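Long-range contacts in phospholipase C-beta (PLC-beta) (Sepia officinalis, PDB 3QR0), which belongs to the phospholipase C-beta family and combines PH, EF-hand-like, TIM-barrel and C2 domains, with a calcium ion bound in the barrel part: residues D555-F560 / R635-T640; L624-M629 / P714-V719; Y676-D681 / K710-D715. One frame throughout, in Å; residues are numbered along the deposited sequence. Where two conformers were deposited one is given.

Contact 1 (D555-F560 / R635-T640); sequences DNPEDF and RFDPFT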
ATOM      1  N   ASP A 555      27.555  13.023  -9.948  1.00 30.05           N
ATOM      2  CA  ASP A 555      28.968  13.377  -9.727  1.00 30.91           C
ATOM      3  C   ASP A 555      29.732  12.329  -8.922  1.00 30.56           C
ATOM      4  O   ASP A 555      30.878  12.010  -9.243  1.00 31.15           O
ATOM      5  CB  ASP A 555      29.091  14.733  -9.015  1.00 31.22           C
ATOM      6  CG  ASP A 555      28.778  15.904  -9.923  1.00 33.10           C
ATOM      7  OD1 ASP A 555      28.801  15.732 -11.162  1.00 35.33           O
ATOM      8  OD2 ASP A 555      28.513  17.008  -9.393  1.00 35.60           O
ATOM      9  N   ASN A 556      29.102  11.817  -7.868  1.00 29.67           N
ATOM     10  CA  ASN A 556      29.772  10.950  -6.900  1.00 29.63           C
ATOM     11  C   ASN A 556      28.835   9.871  -6.367  1.00 28.76           C
ATOM     12  O   ASN A 556      28.520   9.846  -5.173  1.00 28.50           O
ATOM     13  CB  ASN A 556      30.332  11.799  -5.760  1.00 29.88           C
ATOM     14  CG  ASN A 556      31.523  12.630  -6.193  1.00 31.16           C
ATOM     15  OD1 ASN A 556      32.609  12.095  -6.430  1.00 33.92           O
ATOM     16  ND2 ASN A 556      31.323  13.932  -6.316  1.00 30.06           N
ATOM     17  N   PRO A 557      28.397   8.959  -7.255  1.00 28.23           N
ATOM     18  CA  PRO A 557      27.381   7.978  -6.887  1.00 27.12           C
ATOM     19  C   PRO A 557      27.808   7.042  -5.752  1.00 26.72           C
ATOM     20  O   PRO A 557      27.009   6.777  -4.849  1.00 25.50           O
ATOM     21  CB  PRO A 557      27.156   7.190  -8.188  1.00 27.43           C
ATOM     22  CG  PRO A 557      28.346   7.437  -9.019  1.00 28.48           C
ATOM     23  CD  PRO A 557      28.865   8.785  -8.643  1.00 28.73           C
ATOM     24  N   GLU A 558      29.050   6.552  -5.803  0.50 26.79           N
ATOM     25  CA  GLU A 558      29.571   5.652  -4.770  0.50 26.51           C
ATOM     26  C   GLU A 558      29.637   6.329  -3.403  0.50 26.51           C
ATOM     27  O   GLU A 558      29.276   5.728  -2.389  0.50 26.01           O
ATOM     28  CB  GLU A 558      30.961   5.128  -5.146  0.50 27.15           C
ATOM     29  CG  GLU A 558      31.011   4.334  -6.439  0.50 26.45           C
ATOM     30  CD  GLU A 558      31.465   5.162  -7.623  0.50 25.92           C
ATOM     31  OE1 GLU A 558      31.332   6.405  -7.584  0.50 24.41           O
ATOM     32  OE2 GLU A 558      31.965   4.560  -8.600  0.50 25.76           O
ATOM     33  N   ASP A 559      30.095   7.579  -3.380  1.00 27.01           N
ATOM     34  CA  ASP A 559      30.160   8.354  -2.138  1.00 27.15           C
ATOM     35  C   ASP A 559      28.769   8.621  -1.549  1.00 26.28           C
ATOM     36  O   ASP A 559      28.611   8.663  -0.327  1.00 25.35           O
ATOM     37  CB  ASP A 559      30.865   9.694  -2.357  1.00 28.03           C
ATOM     38  CG  ASP A 559      32.330   9.544  -2.758  1.00 29.95           C
ATOM     39  OD1 ASP A 559      32.921   8.461  -2.571  1.00 30.72           O
ATOM     40  OD2 ASP A 559      32.894  10.536  -3.264  1.00 32.64           O
ATOM     41  N   PHE A 560      27.771   8.794  -2.419  1.00 25.73           N
ATOM     42  CA  PHE A 560      26.397   9.032  -1.978  1.00 25.41           C
ATOM     43  C   PHE A 560      25.895   7.798  -1.224  1.00 24.67           C
ATOM     44  O   PHE A 560      25.342   7.912  -0.128  1.00 24.41           O
ATOM     45  CB  PHE A 560      25.486   9.342  -3.176  1.00 25.43           C
ATOM     46  CG  PHE A 560      24.286  10.206  -2.855  1.00 26.10           C
ATOM     47  CD1 PHE A 560      23.817  10.377  -1.551  1.00 26.97           C
ATOM     48  CD2 PHE A 560      23.589  10.819  -3.889  1.00 26.98           C
ATOM     49  CE1 PHE A 560      22.708  11.173  -1.293  1.00 27.03           C
ATOM     50  CE2 PHE A 560      22.472  11.608  -3.631  1.00 27.40           C
ATOM     51  CZ  PHE A 560      22.033  11.784  -2.335  1.00 26.63           C
ATOM     52  N   ARG A 635      32.107  -0.686  -1.850  1.00 34.78           N
ATOM     53  CA  ARG A 635      31.792   0.419  -2.749  1.00 34.12           C
ATOM     54  C   ARG A 635      30.783  -0.078  -3.774  1.00 33.27           C
ATOM     55  O   ARG A 635      30.952  -1.165  -4.326  1.00 33.10           O
ATOM     56  CB  ARG A 635      33.047   0.928  -3.463  1.00 34.75           C
ATOM     57  CG  ARG A 635      34.052   1.611  -2.550  1.00 35.04           C
ATOM     58  CD  ARG A 635      33.600   3.014  -2.155  1.00 34.11           C
ATOM     59  NE  ARG A 635      33.953   4.021  -3.152  1.00 33.54           N
ATOM     60  CZ  ARG A 635      33.703   5.324  -3.034  1.00 33.63           C
ATOM     61  NH1 ARG A 635      33.081   5.802  -1.964  1.00 33.13           N
ATOM     62  NH2 ARG A 635      34.073   6.158  -3.998  1.00 34.23           N
ATOM     63  N   PHE A 636      29.739   0.714  -4.011  1.00 32.15           N
ATOM     64  CA  PHE A 636      28.667   0.338  -4.934  1.00 31.26           C
ATOM     65  C   PHE A 636      28.254   1.514  -5.822  1.00 30.82           C
ATOM     66  O   PHE A 636      27.862   2.567  -5.324  1.00 30.16           O
ATOM     67  CB  PHE A 636      27.455  -0.175  -4.158  1.00 30.38           C
ATOM     68  CG  PHE A 636      26.242  -0.410  -5.016  1.00 29.88           C
ATOM     69  CD1 PHE A 636      26.280  -1.337  -6.047  1.00 29.75           C
ATOM     70  CD2 PHE A 636      25.068   0.301  -4.801  1.00 28.84           C
ATOM     71  CE1 PHE A 636      25.166  -1.562  -6.846  1.00 29.12           C
ATOM     72  CE2 PHE A 636      23.949   0.084  -5.595  1.00 28.88           C
ATOM     73  CZ  PHE A 636      24.003  -0.854  -6.625  1.00 29.07           C
ATOM     74  N   ASP A 637      28.360   1.317  -7.136  1.00 30.62           N
ATOM     75  CA  ASP A 637      27.916   2.295  -8.119  1.00 30.31           C
ATOM     76  C   ASP A 637      26.540   1.854  -8.634  1.00 29.51           C
ATOM     77  O   ASP A 637      26.441   0.864  -9.361  1.00 29.13           O
ATOM     78  CB  ASP A 637      28.935   2.386  -9.265  1.00 31.12           C
ATOM     79  CG  ASP A 637      28.548   3.401 -10.330  1.00 31.56           C
ATOM     80  OD1 ASP A 637      27.482   4.045 -10.212  1.00 31.05           O
ATOM     81  OD2 ASP A 637      29.327   3.558 -11.296  1.00 33.40           O
ATOM     82  N   PRO A 638      25.469   2.572  -8.242  1.00 28.82           N
ATOM     83  CA  PRO A 638      24.129   2.211  -8.705  1.00 28.37           C
ATOM     84  C   PRO A 638      23.900   2.363 -10.209  1.00 28.58           C
ATOM     85  O   PRO A 638      22.877   1.911 -10.705  1.00 28.17           O
ATOM     86  CB  PRO A 638      23.213   3.165  -7.927  1.00 27.91           C
ATOM     87  CG  PRO A 638      24.076   4.269  -7.498  1.00 28.29           C
ATOM     88  CD  PRO A 638      25.414   3.667  -7.256  1.00 28.68           C
ATOM     89  N   PHE A 639      24.839   2.982 -10.924  1.00 29.34           N
ATOM     90  CA  PHE A 639      24.774   3.048 -12.383  1.00 29.85           C
ATOM     91  C   PHE A 639      25.492   1.887 -13.074  1.00 30.74           C
ATOM     92  O   PHE A 639      25.621   1.884 -14.298  1.00 31.10           O
ATOM     93  CB  PHE A 639      25.335   4.381 -12.878  1.00 30.06           C
ATOM     94  CG  PHE A 639      24.518   5.556 -12.463  1.00 29.38           C
ATOM     95  CD1 PHE A 639      23.350   5.878 -13.147  1.00 29.02           C
ATOM     96  CD2 PHE A 639      24.895   6.336 -11.380  1.00 28.60           C
ATOM     97  CE1 PHE A 639      22.588   6.957 -12.768  1.00 28.15           C
ATOM     98  CE2 PHE A 639      24.136   7.416 -10.993  1.00 28.20           C
ATOM     99  CZ  PHE A 639      22.978   7.731 -11.688  1.00 28.31           C
ATOM    100  N   THR A 640      25.950   0.906 -12.299  1.00 31.10           N
ATOM    101  CA  THR A 640      26.614  -0.268 -12.864  1.00 32.13           C
ATOM    102  C   THR A 640      25.679  -1.024 -13.808  1.00 32.63           C
ATOM    103  O   THR A 640      24.475  -1.106 -13.565  1.00 31.78           O
ATOM    104  CB  THR A 640      27.111  -1.238 -11.761  1.00 31.84           C
ATOM    105  OG1 THR A 640      27.783  -2.343 -12.367  1.00 32.57           O
ATOM    106  CG2 THR A 640      25.956  -1.763 -10.921  1.00 31.03           C
TER
HETATM  107  O   HOH W   1      29.768   3.017  -2.266  1.00 17.27           O

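Contact 2 (L624-M629 / P714-V719); sequences LKPEFM and PDLAVV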
ATOM      1  N   LEU A 624      14.090  -2.622   5.599  1.00 21.18           N
ATOM      2  CA  LEU A 624      15.530  -2.724   5.792  1.00 21.97           C
ATOM      3  C   LEU A 624      16.226  -2.720   4.435  1.00 22.20           C
ATOM      4  O   LEU A 624      15.854  -3.492   3.550  1.00 22.71           O
ATOM      5  CB  LEU A 624      15.869  -4.011   6.557  1.00 22.37           C
ATOM      6  CG  LEU A 624      17.332  -4.209   6.963  1.00 23.04           C
ATOM      7  CD1 LEU A 624      17.754  -3.093   7.910  1.00 23.22           C
ATOM      8  CD2 LEU A 624      17.545  -5.581   7.604  1.00 23.83           C
ATOM      9  N   LYS A 625      17.225  -1.858   4.265  1.00 22.58           N
ATOM     10  CA  LYS A 625      18.004  -1.839   3.025  1.00 23.07           C
ATOM     11  C   LYS A 625      18.774  -3.162   2.831  1.00 23.66           C
ATOM     12  O   LYS A 625      19.127  -3.835   3.803  1.00 23.38           O
ATOM     13  CB  LYS A 625      18.975  -0.647   2.999  1.00 23.45           C
ATOM     14  CG  LYS A 625      18.278   0.718   2.921  1.00 23.74           C
ATOM     15  CD  LYS A 625      19.234   1.849   2.524  1.00 25.16           C
ATOM     16  CE  LYS A 625      19.855   2.516   3.719  1.00 25.55           C
ATOM     17  NZ  LYS A 625      20.932   3.480   3.358  1.00 24.19           N
ATOM     18  N   PRO A 626      19.023  -3.549   1.570  1.00 24.47           N
ATOM     19  CA  PRO A 626      19.812  -4.766   1.342  1.00 25.12           C
ATOM     20  C   PRO A 626      21.174  -4.730   2.053  1.00 26.08           C
ATOM     21  O   PRO A 626      21.778  -3.668   2.182  1.00 25.50           O
ATOM     22  CB  PRO A 626      19.990  -4.788  -0.178  1.00 25.38           C
ATOM     23  CG  PRO A 626      18.818  -4.039  -0.712  1.00 24.83           C
ATOM     24  CD  PRO A 626      18.505  -2.978   0.313  1.00 24.35           C
ATOM     25  N   GLU A 627      21.633  -5.882   2.526  1.00 27.16           N
ATOM     26  CA  GLU A 627      22.876  -5.962   3.299  1.00 28.62           C
ATOM     27  C   GLU A 627      24.056  -5.301   2.589  1.00 29.06           C
ATOM     28  O   GLU A 627      24.833  -4.574   3.219  1.00 28.87           O
ATOM     29  CB  GLU A 627      23.222  -7.421   3.622  1.00 29.33           C
ATOM     30  CG  GLU A 627      24.295  -7.573   4.690  1.00 31.67           C
ATOM     31  CD  GLU A 627      24.569  -9.025   5.048  1.00 35.15           C
ATOM     32  OE1 GLU A 627      24.693  -9.860   4.126  1.00 37.68           O
ATOM     33  OE2 GLU A 627      24.670  -9.327   6.254  1.00 38.39           O
ATOM     34  N   PHE A 628      24.179  -5.519   1.280  1.00 29.37           N
ATOM     35  CA  PHE A 628      25.307  -4.954   0.538  1.00 30.44           C
ATOM     36  C   PHE A 628      25.320  -3.420   0.593  1.00 30.97           C
ATOM     37  O   PHE A 628      26.387  -2.818   0.505  1.00 31.66           O
ATOM     38  CB  PHE A 628      25.347  -5.464  -0.911  1.00 30.48           C
ATOM     39  CG  PHE A 628      24.430  -4.736  -1.849  1.00 29.79           C
ATOM     40  CD1 PHE A 628      24.910  -3.712  -2.654  1.00 30.69           C
ATOM     41  CD2 PHE A 628      23.091  -5.085  -1.942  1.00 29.80           C
ATOM     42  CE1 PHE A 628      24.062  -3.038  -3.532  1.00 30.53           C
ATOM     43  CE2 PHE A 628      22.237  -4.416  -2.811  1.00 30.13           C
ATOM     44  CZ  PHE A 628      22.725  -3.392  -3.608  1.00 30.04           C
ATOM     45  N   MET A 629      24.143  -2.809   0.755  1.00 31.17           N
ATOM     46  CA  MET A 629      24.006  -1.349   0.874  1.00 31.89           C
ATOM     47  C   MET A 629      24.355  -0.831   2.265  1.00 31.90           C
ATOM     48  O   MET A 629      24.487   0.381   2.455  1.00 31.83           O
ATOM     49  CB  MET A 629      22.565  -0.905   0.573  1.00 31.69           C
ATOM     50  CG  MET A 629      22.041  -1.288  -0.797  1.00 33.61           C
ATOM     51  SD  MET A 629      22.630  -0.189  -2.089  1.00 37.90           S
ATOM     52  CE  MET A 629      21.693   1.297  -1.716  1.00 35.82           C
ATOM     53  N   PRO A 714      18.413  -7.811  -8.017  1.00 25.69           N
ATOM     54  CA  PRO A 714      17.032  -8.183  -7.713  1.00 25.33           C
ATOM     55  C   PRO A 714      16.447  -7.549  -6.440  1.00 24.83           C
ATOM     56  O   PRO A 714      15.290  -7.143  -6.445  1.00 23.95           O
ATOM     57  CB  PRO A 714      17.110  -9.704  -7.569  1.00 25.45           C
ATOM     58  CG  PRO A 714      18.235 -10.097  -8.448  1.00 25.88           C
ATOM     59  CD  PRO A 714      19.244  -8.995  -8.299  1.00 26.11           C
ATOM     60  N   ASP A 715      17.234  -7.448  -5.371  1.00 25.06           N
ATOM     61  CA  ASP A 715      16.697  -6.958  -4.094  1.00 24.98           C
ATOM     62  C   ASP A 715      16.369  -5.463  -4.080  1.00 24.04           C
ATOM     63  O   ASP A 715      15.698  -5.002  -3.162  1.00 23.86           O
ATOM     64  CB  ASP A 715      17.626  -7.316  -2.926  1.00 25.76           C
ATOM     65  CG  ASP A 715      17.599  -8.810  -2.586  1.00 28.73           C
ATOM     66  OD1 ASP A 715      16.670  -9.528  -3.045  1.00 31.64           O
ATOM     67  OD2 ASP A 715      18.514  -9.263  -1.862  1.00 31.20           O
ATOM     68  N   LEU A 716      16.822  -4.715  -5.086  1.00 23.63           N
ATOM     69  CA  LEU A 716      16.411  -3.315  -5.260  1.00 23.19           C
ATOM     70  C   LEU A 716      15.240  -3.154  -6.247  1.00 22.99           C
ATOM     71  O   LEU A 716      14.774  -2.036  -6.482  1.00 22.89           O
ATOM     72  CB  LEU A 716      17.598  -2.462  -5.734  1.00 23.48           C
ATOM     73  CG  LEU A 716      18.695  -2.150  -4.708  1.00 23.38           C
ATOM     74  CD1 LEU A 716      19.824  -1.386  -5.381  1.00 23.40           C
ATOM     75  CD2 LEU A 716      18.152  -1.351  -3.523  1.00 23.73           C
ATOM     76  N   ALA A 717      14.751  -4.262  -6.798  1.00 22.62           N
ATOM     77  CA  ALA A 717      13.799  -4.217  -7.901  1.00 22.41           C
ATOM     78  C   ALA A 717      12.420  -4.740  -7.534  1.00 22.02           C
ATOM     79  O   ALA A 717      12.267  -5.576  -6.635  1.00 22.17           O
ATOM     80  CB  ALA A 717      14.345  -5.000  -9.088  1.00 22.28           C
ATOM     81  N   VAL A 718      11.420  -4.247  -8.259  1.00 21.90           N
ATOM     82  CA  VAL A 718      10.078  -4.794  -8.213  1.00 21.76           C
ATOM     83  C   VAL A 718       9.591  -5.046  -9.629  1.00 22.51           C
ATOM     84  O   VAL A 718       9.989  -4.344 -10.566  1.00 23.39           O
ATOM     85  CB  VAL A 718       9.106  -3.846  -7.487  1.00 21.42           C
ATOM     86  CG1 VAL A 718       9.625  -3.535  -6.097  1.00 20.60           C
ATOM     87  CG2 VAL A 718       8.886  -2.553  -8.287  1.00 21.38           C
ATOM     88  N   VAL A 719       8.754  -6.065  -9.783  1.00 22.23           N
ATOM     89  CA  VAL A 719       8.027  -6.294 -11.019  1.00 22.36           C
ATOM     90  C   VAL A 719       6.586  -5.878 -10.775  1.00 22.24           C
ATOM     91  O   VAL A 719       6.061  -6.025  -9.655  1.00 21.66           O
ATOM     92  CB  VAL A 719       8.146  -7.768 -11.503  1.00 22.97           C
ATOM     93  CG1 VAL A 719       7.495  -8.739 -10.514  1.00 23.55           C
ATOM     94  CG2 VAL A 719       7.544  -7.921 -12.889  1.00 22.99           C
TER

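Contact 3 (Y676-D681 / K710-D715); sequences YGLPTD and KVVLPD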
ATOM      1  N   TYR A 676      11.052  -1.885 -12.066  1.00 23.31           N
ATOM      2  CA  TYR A 676      11.736  -0.702 -11.536  1.00 23.18           C
ATOM      3  C   TYR A 676      12.766  -1.152 -10.517  1.00 23.11           C
ATOM      4  O   TYR A 676      12.463  -1.951  -9.627  1.00 22.82           O
ATOM      5  CB  TYR A 676      10.751   0.276 -10.870  1.00 22.76           C
ATOM      6  CG  TYR A 676       9.411   0.339 -11.548  1.00 22.51           C
ATOM      7  CD1 TYR A 676       9.251   1.010 -12.755  1.00 23.93           C
ATOM      8  CD2 TYR A 676       8.305  -0.291 -10.998  1.00 22.53           C
ATOM      9  CE1 TYR A 676       8.016   1.052 -13.399  1.00 23.11           C
ATOM     10  CE2 TYR A 676       7.070  -0.255 -11.633  1.00 23.14           C
ATOM     11  CZ  TYR A 676       6.931   0.422 -12.830  1.00 22.40           C
ATOM     12  OH  TYR A 676       5.703   0.460 -13.461  1.00 22.49           O
ATOM     13  N   GLY A 677      13.980  -0.641 -10.653  1.00 23.31           N
ATOM     14  CA  GLY A 677      15.069  -0.964  -9.739  1.00 23.29           C
ATOM     15  C   GLY A 677      16.246  -0.090 -10.090  1.00 23.55           C
ATOM     16  O   GLY A 677      16.080   1.105 -10.296  1.00 23.78           O
ATOM     17  N   LEU A 678      17.435  -0.678 -10.192  1.00 23.99           N
ATOM     18  CA  LEU A 678      18.574   0.045 -10.741  1.00 24.36           C
ATOM     19  C   LEU A 678      18.229   0.511 -12.156  1.00 24.51           C
ATOM     20  O   LEU A 678      17.405  -0.116 -12.829  1.00 24.29           O
ATOM     21  CB  LEU A 678      19.830  -0.828 -10.778  1.00 24.76           C
ATOM     22  CG  LEU A 678      20.499  -1.187  -9.444  1.00 24.74           C
ATOM     23  CD1 LEU A 678      21.838  -1.856  -9.716  1.00 24.74           C
ATOM     24  CD2 LEU A 678      20.690   0.037  -8.563  1.00 25.13           C
ATOM     25  N   PRO A 679      18.848   1.610 -12.612  1.00 24.67           N
ATOM     26  CA  PRO A 679      18.592   2.075 -13.972  1.00 25.10           C
ATOM     27  C   PRO A 679      18.748   0.969 -15.018  1.00 25.59           C
ATOM     28  O   PRO A 679      17.910   0.853 -15.908  1.00 25.64           O
ATOM     29  CB  PRO A 679      19.643   3.172 -14.169  1.00 25.30           C
ATOM     30  CG  PRO A 679      19.880   3.701 -12.812  1.00 25.14           C
ATOM     31  CD  PRO A 679      19.724   2.539 -11.873  1.00 24.84           C
ATOM     32  N   THR A 680      19.789   0.147 -14.885  1.00 26.09           N
ATOM     33  CA  THR A 680      20.033  -0.957 -15.824  1.00 26.72           C
ATOM     34  C   THR A 680      18.950  -2.051 -15.783  1.00 26.40           C
ATOM     35  O   THR A 680      18.816  -2.824 -16.730  1.00 26.98           O
ATOM     36  CB  THR A 680      21.423  -1.602 -15.586  1.00 27.08           C
ATOM     37  OG1 THR A 680      21.805  -2.375 -16.732  1.00 28.41           O
ATOM     38  CG2 THR A 680      21.420  -2.488 -14.343  1.00 25.87           C
ATOM     39  N   ASP A 681      18.190  -2.115 -14.690  1.00 25.84           N
ATOM     40  CA  ASP A 681      17.118  -3.104 -14.526  1.00 25.62           C
ATOM     41  C   ASP A 681      15.720  -2.514 -14.714  1.00 25.39           C
ATOM     42  O   ASP A 681      14.722  -3.230 -14.589  1.00 25.60           O
ATOM     43  CB  ASP A 681      17.189  -3.727 -13.126  1.00 25.27           C
ATOM     44  CG  ASP A 681      18.456  -4.533 -12.897  1.00 25.95           C
ATOM     45  OD1 ASP A 681      19.021  -5.052 -13.876  1.00 26.88           O
ATOM     46  OD2 ASP A 681      18.883  -4.655 -11.727  1.00 25.86           O
ATOM     47  N   LYS A 710      18.350 -10.356 -17.648  1.00 31.76           N
ATOM     48  CA  LYS A 710      19.365 -10.165 -16.619  1.00 31.39           C
ATOM     49  C   LYS A 710      18.977  -9.036 -15.680  1.00 30.22           C
ATOM     50  O   LYS A 710      19.055  -7.864 -16.045  1.00 29.88           O
ATOM     51  CB  LYS A 710      20.723  -9.858 -17.248  1.00 32.32           C
ATOM     52  CG  LYS A 710      21.853  -9.718 -16.228  1.00 33.50           C
ATOM     53  CD  LYS A 710      23.202  -9.489 -16.899  1.00 36.07           C
ATOM     54  CE  LYS A 710      24.335  -9.519 -15.878  1.00 37.33           C
ATOM     55  NZ  LYS A 710      25.654  -9.165 -16.493  1.00 39.64           N
ATOM     56  N   VAL A 711      18.559  -9.399 -14.473  1.00 28.94           N
ATOM     57  CA  VAL A 711      18.315  -8.423 -13.422  1.00 27.80           C
ATOM     58  C   VAL A 711      19.562  -8.360 -12.545  1.00 27.80           C
ATOM     59  O   VAL A 711      19.817  -9.267 -11.750  1.00 27.32           O
ATOM     60  CB  VAL A 711      17.090  -8.804 -12.573  1.00 27.47           C
ATOM     61  CG1 VAL A 711      16.798  -7.711 -11.544  1.00 25.89           C
ATOM     62  CG2 VAL A 711      15.881  -9.053 -13.473  1.00 26.84           C
ATOM     63  N   VAL A 712      20.340  -7.289 -12.707  1.00 27.73           N
ATOM     64  CA  VAL A 712      21.597  -7.118 -11.978  1.00 27.99           C
ATOM     65  C   VAL A 712      21.434  -7.109 -10.454  1.00 27.72           C
ATOM     66  O   VAL A 712      22.207  -7.758  -9.751  1.00 28.39           O
ATOM     67  CB  VAL A 712      22.332  -5.834 -12.420  1.00 28.26           C
ATOM     68  CG1 VAL A 712      23.419  -5.459 -11.412  1.00 28.15           C
ATOM     69  CG2 VAL A 712      22.924  -6.019 -13.815  1.00 28.80           C
ATOM     70  N   LEU A 713      20.436  -6.383  -9.950  1.00 27.11           N
ATOM     71  CA  LEU A 713      20.230  -6.246  -8.501  1.00 26.73           C
ATOM     72  C   LEU A 713      18.775  -6.524  -8.117  1.00 25.85           C
ATOM     73  O   LEU A 713      17.986  -5.599  -7.909  1.00 25.41           O
ATOM     74  CB  LEU A 713      20.665  -4.849  -8.028  1.00 26.81           C
ATOM     75  CG  LEU A 713      21.478  -4.809  -6.730  1.00 27.32           C
ATOM     76  CD1 LEU A 713      20.761  -5.513  -5.594  1.00 26.61           C
ATOM     77  CD2 LEU A 713      22.861  -5.408  -6.949  1.00 28.37           C
ATOM     78  N   PRO A 714      18.413  -7.811  -8.017  1.00 25.69           N
ATOM     79  CA  PRO A 714      17.032  -8.183  -7.713  1.00 25.33           C
ATOM     80  C   PRO A 714      16.447  -7.549  -6.440  1.00 24.83           C
ATOM     81  O   PRO A 714      15.290  -7.143  -6.445  1.00 23.95           O
ATOM     82  CB  PRO A 714      17.110  -9.704  -7.569  1.00 25.45           C
ATOM     83  CG  PRO A 714      18.235 -10.097  -8.448  1.00 25.88           C
ATOM     84  CD  PRO A 714      19.244  -8.995  -8.299  1.00 26.11           C
ATOM     85  N   ASP A 715      17.234  -7.448  -5.371  1.00 25.06           N
ATOM     86  CA  ASP A 715      16.697  -6.958  -4.094  1.00 24.98           C
ATOM     87  C   ASP A 715      16.369  -5.463  -4.080  1.00 24.04           C
ATOM     88  O   ASP A 715      15.698  -5.002  -3.162  1.00 23.86           O
ATOM     89  CB  ASP A 715      17.626  -7.316  -2.926  1.00 25.76           C
ATOM     90  CG  ASP A 715      17.599  -8.810  -2.586  1.00 28.73           C
ATOM     91  OD1 ASP A 715      16.670  -9.528  -3.045  1.00 31.64           O
ATOM     92  OD2 ASP A 715      18.514  -9.263  -1.862  1.00 31.20           O
TER
HETATM   93  O   HOH W   2      17.491  -3.564  -9.688  1.00 23.18           O

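Contact 1 (D555-F560 / R635-T640)
Asp559 OD1 is gripped by two N-H groups of one arginine: Arg635 NH1 at 2.7 Å and Arg635 NH2 at 2.9 Å, in an end-on salt bridge in which both nitrogens converge on a single oxygen. The bridge ties helix 557-563, which lies on the crossover between barrel strands 540-545 and 569-572 of the TIM-barrel domain, to the loop that runs on toward the C2 domain. The oxygen lies almost in the guanidinium plane. NH1 reaches it along the anti lone pair, whereas NH2 meets it from above the carboxylate plane, the two flat groups being turned 46° against each other. Bends at chi2 (-76°) and chi3 (-84°) fold the arginine back over the helix, so that Glu558 CB sits over the centre of one guanidinium face, 3.5 Å from Arg635 CZ. NH1 has a second acidic partner in Asp562, one helical turn further on, which probably helps hold the arginine charge in place. Glu558 itself turns the other way, its bent chain crossing obliquely over Asp637; OE2 comes to 3.9 Å from Asp637 OD2, a proximity of like charges that may raise the proton affinity of either, though the nearby Arg635 charge, aiming no N-H at Glu558, probably offsets part of this. Glu558 CA makes a weak C-H...O contact with Phe636 O, a buried carbonyl without a hydrogen-bond donor in the model, while one water links Glu558 O to Phe636 N. Asp637 opens a type I turn to Thr640 and adds an Asx turn, its OD1 accepting from Phe639 N at 2.9 Å. That turn presents an apolar patch to Pro557: Pro638 CD approaches Pro557 CB, and the same CB lies at the edge of the Phe639 ring, 4.0 Å from CD2.

Contact 2 (L624-M629 / P714-V719)
Leu716 reaches across with both prongs of its fork, and each methyl finds a different partner. With CG anti to the carbonyl carbon (chi1 -73°) and CD1 continuing the chain away from CA, CD1 meets the rim of the Phe628 ring almost in its plane, 3.9 Å from CZ. The other methyl, CD2, lies against the pyrrolidine of Pro626, 3.9 Å from CG, and the two side chains cross at about a right angle. Phe628 stands with CG in the crowded position between the backbone N and the carbonyl carbon (chi1 82°), which brings the tip of the ring to Leu716. One of its faces is overlaid off-centre by Met629 CG from the neighbouring residue, and Met629 SD stands farther off, 4.5 Å from Leu716 CD1. No hydrogen bond spans the two segments; this is hydrophobic packing at the junction of the TIM-barrel and C2 domains. A short, loosely formed helical turn around 627-629, following barrel strand 622-624, faces the short 3-10 turn 714-716 that leads into strand 718-725 of the C2 sandwich. Each side is shaped by its own backbone: Met629 N donates to Pro626 O at 2.9 Å, and Ala717 N to Pro714 O at 3.0 Å. Tyr333 of strand 332-334 touches both Leu716 and Met629. On the more exposed flank Asp715 meets Pro626 CG with its CB and, equally near at 4.1 Å, with its backbone O; its carboxylate makes no bond across the contact.

Contact 3 (Y676-D681 / K710-D715)
A carboxylate clasping two consecutive backbone N-H groups makes this a polar, buried contact inside the C2 domain. It joins the loop after strand 669-676, in one sheet of the beta-sandwich, to the end of strand 706-711, an outermost strand of the other sheet. Asp681 is brought in by a 3-10 turn, its own N bonded to Leu678 O, and chi1 of -65° sets its CG beside the backbone N, directing the carboxylate at the chain where it leaves the strand. OD1 takes the N-H of Val712 at 2.8 Å, from somewhat above the carboxylate plane. OD2 takes the N-H of Leu713 at 2.9 Å through its syn lone pair, in a straighter bond (166° at the hydrogen against 154° for Val712). A water then donates to OD2 at 2.7 Å and to Leu713 O, and accepts from Leu678 N, so that backbone groups of both segments are joined through it. Apolar groups flank the carboxylate. Val711 CG1 lies 3.7 Å from OD2, its side chain crossing that of Asp681 at about a right angle. Thr680 CG2, in the crowded position between the backbone N and the carbonyl carbon, lies 3.9 Å from Val712 CG2, these side chains too crossing nearly at right angles. Leu678 crosses Leu713 obliquely, its CD1 methyl at 3.6 Å from Leu713 CB. Beyond the two segments, Thr682 OG1 bonds to Gly677 N and Leu678 O, bracing the loop from within. With one backbone donor on each oxygen and a water on OD2, the buried Asp681 carboxylate is well provided with donors, which is consistent with its remaining ionised and holding a fixed rotation.

In the fold
Following the chain, contact 1 opens at helix 557-563 of the barrel and contact 2 at 624-629, near the barrel's end. Contact 1 then closes at 635-640, in the loop leading to the C2 domain, so contacts 1 and 2 cross. Contact 3 opens and closes within the C2 domain, after contact 1 is complete, and its loop falls within the longer span of contact 2; contact 2 closes last, at 714-719, on a segment that overlaps the end of contact 3 (710-715) in Pro714 and Asp715. Phe636 packs against Phe628 and Met629, Leu678 against Phe636 and Leu716, so side chains of all three meet where barrel, connecting loop and C2 sandwich come together.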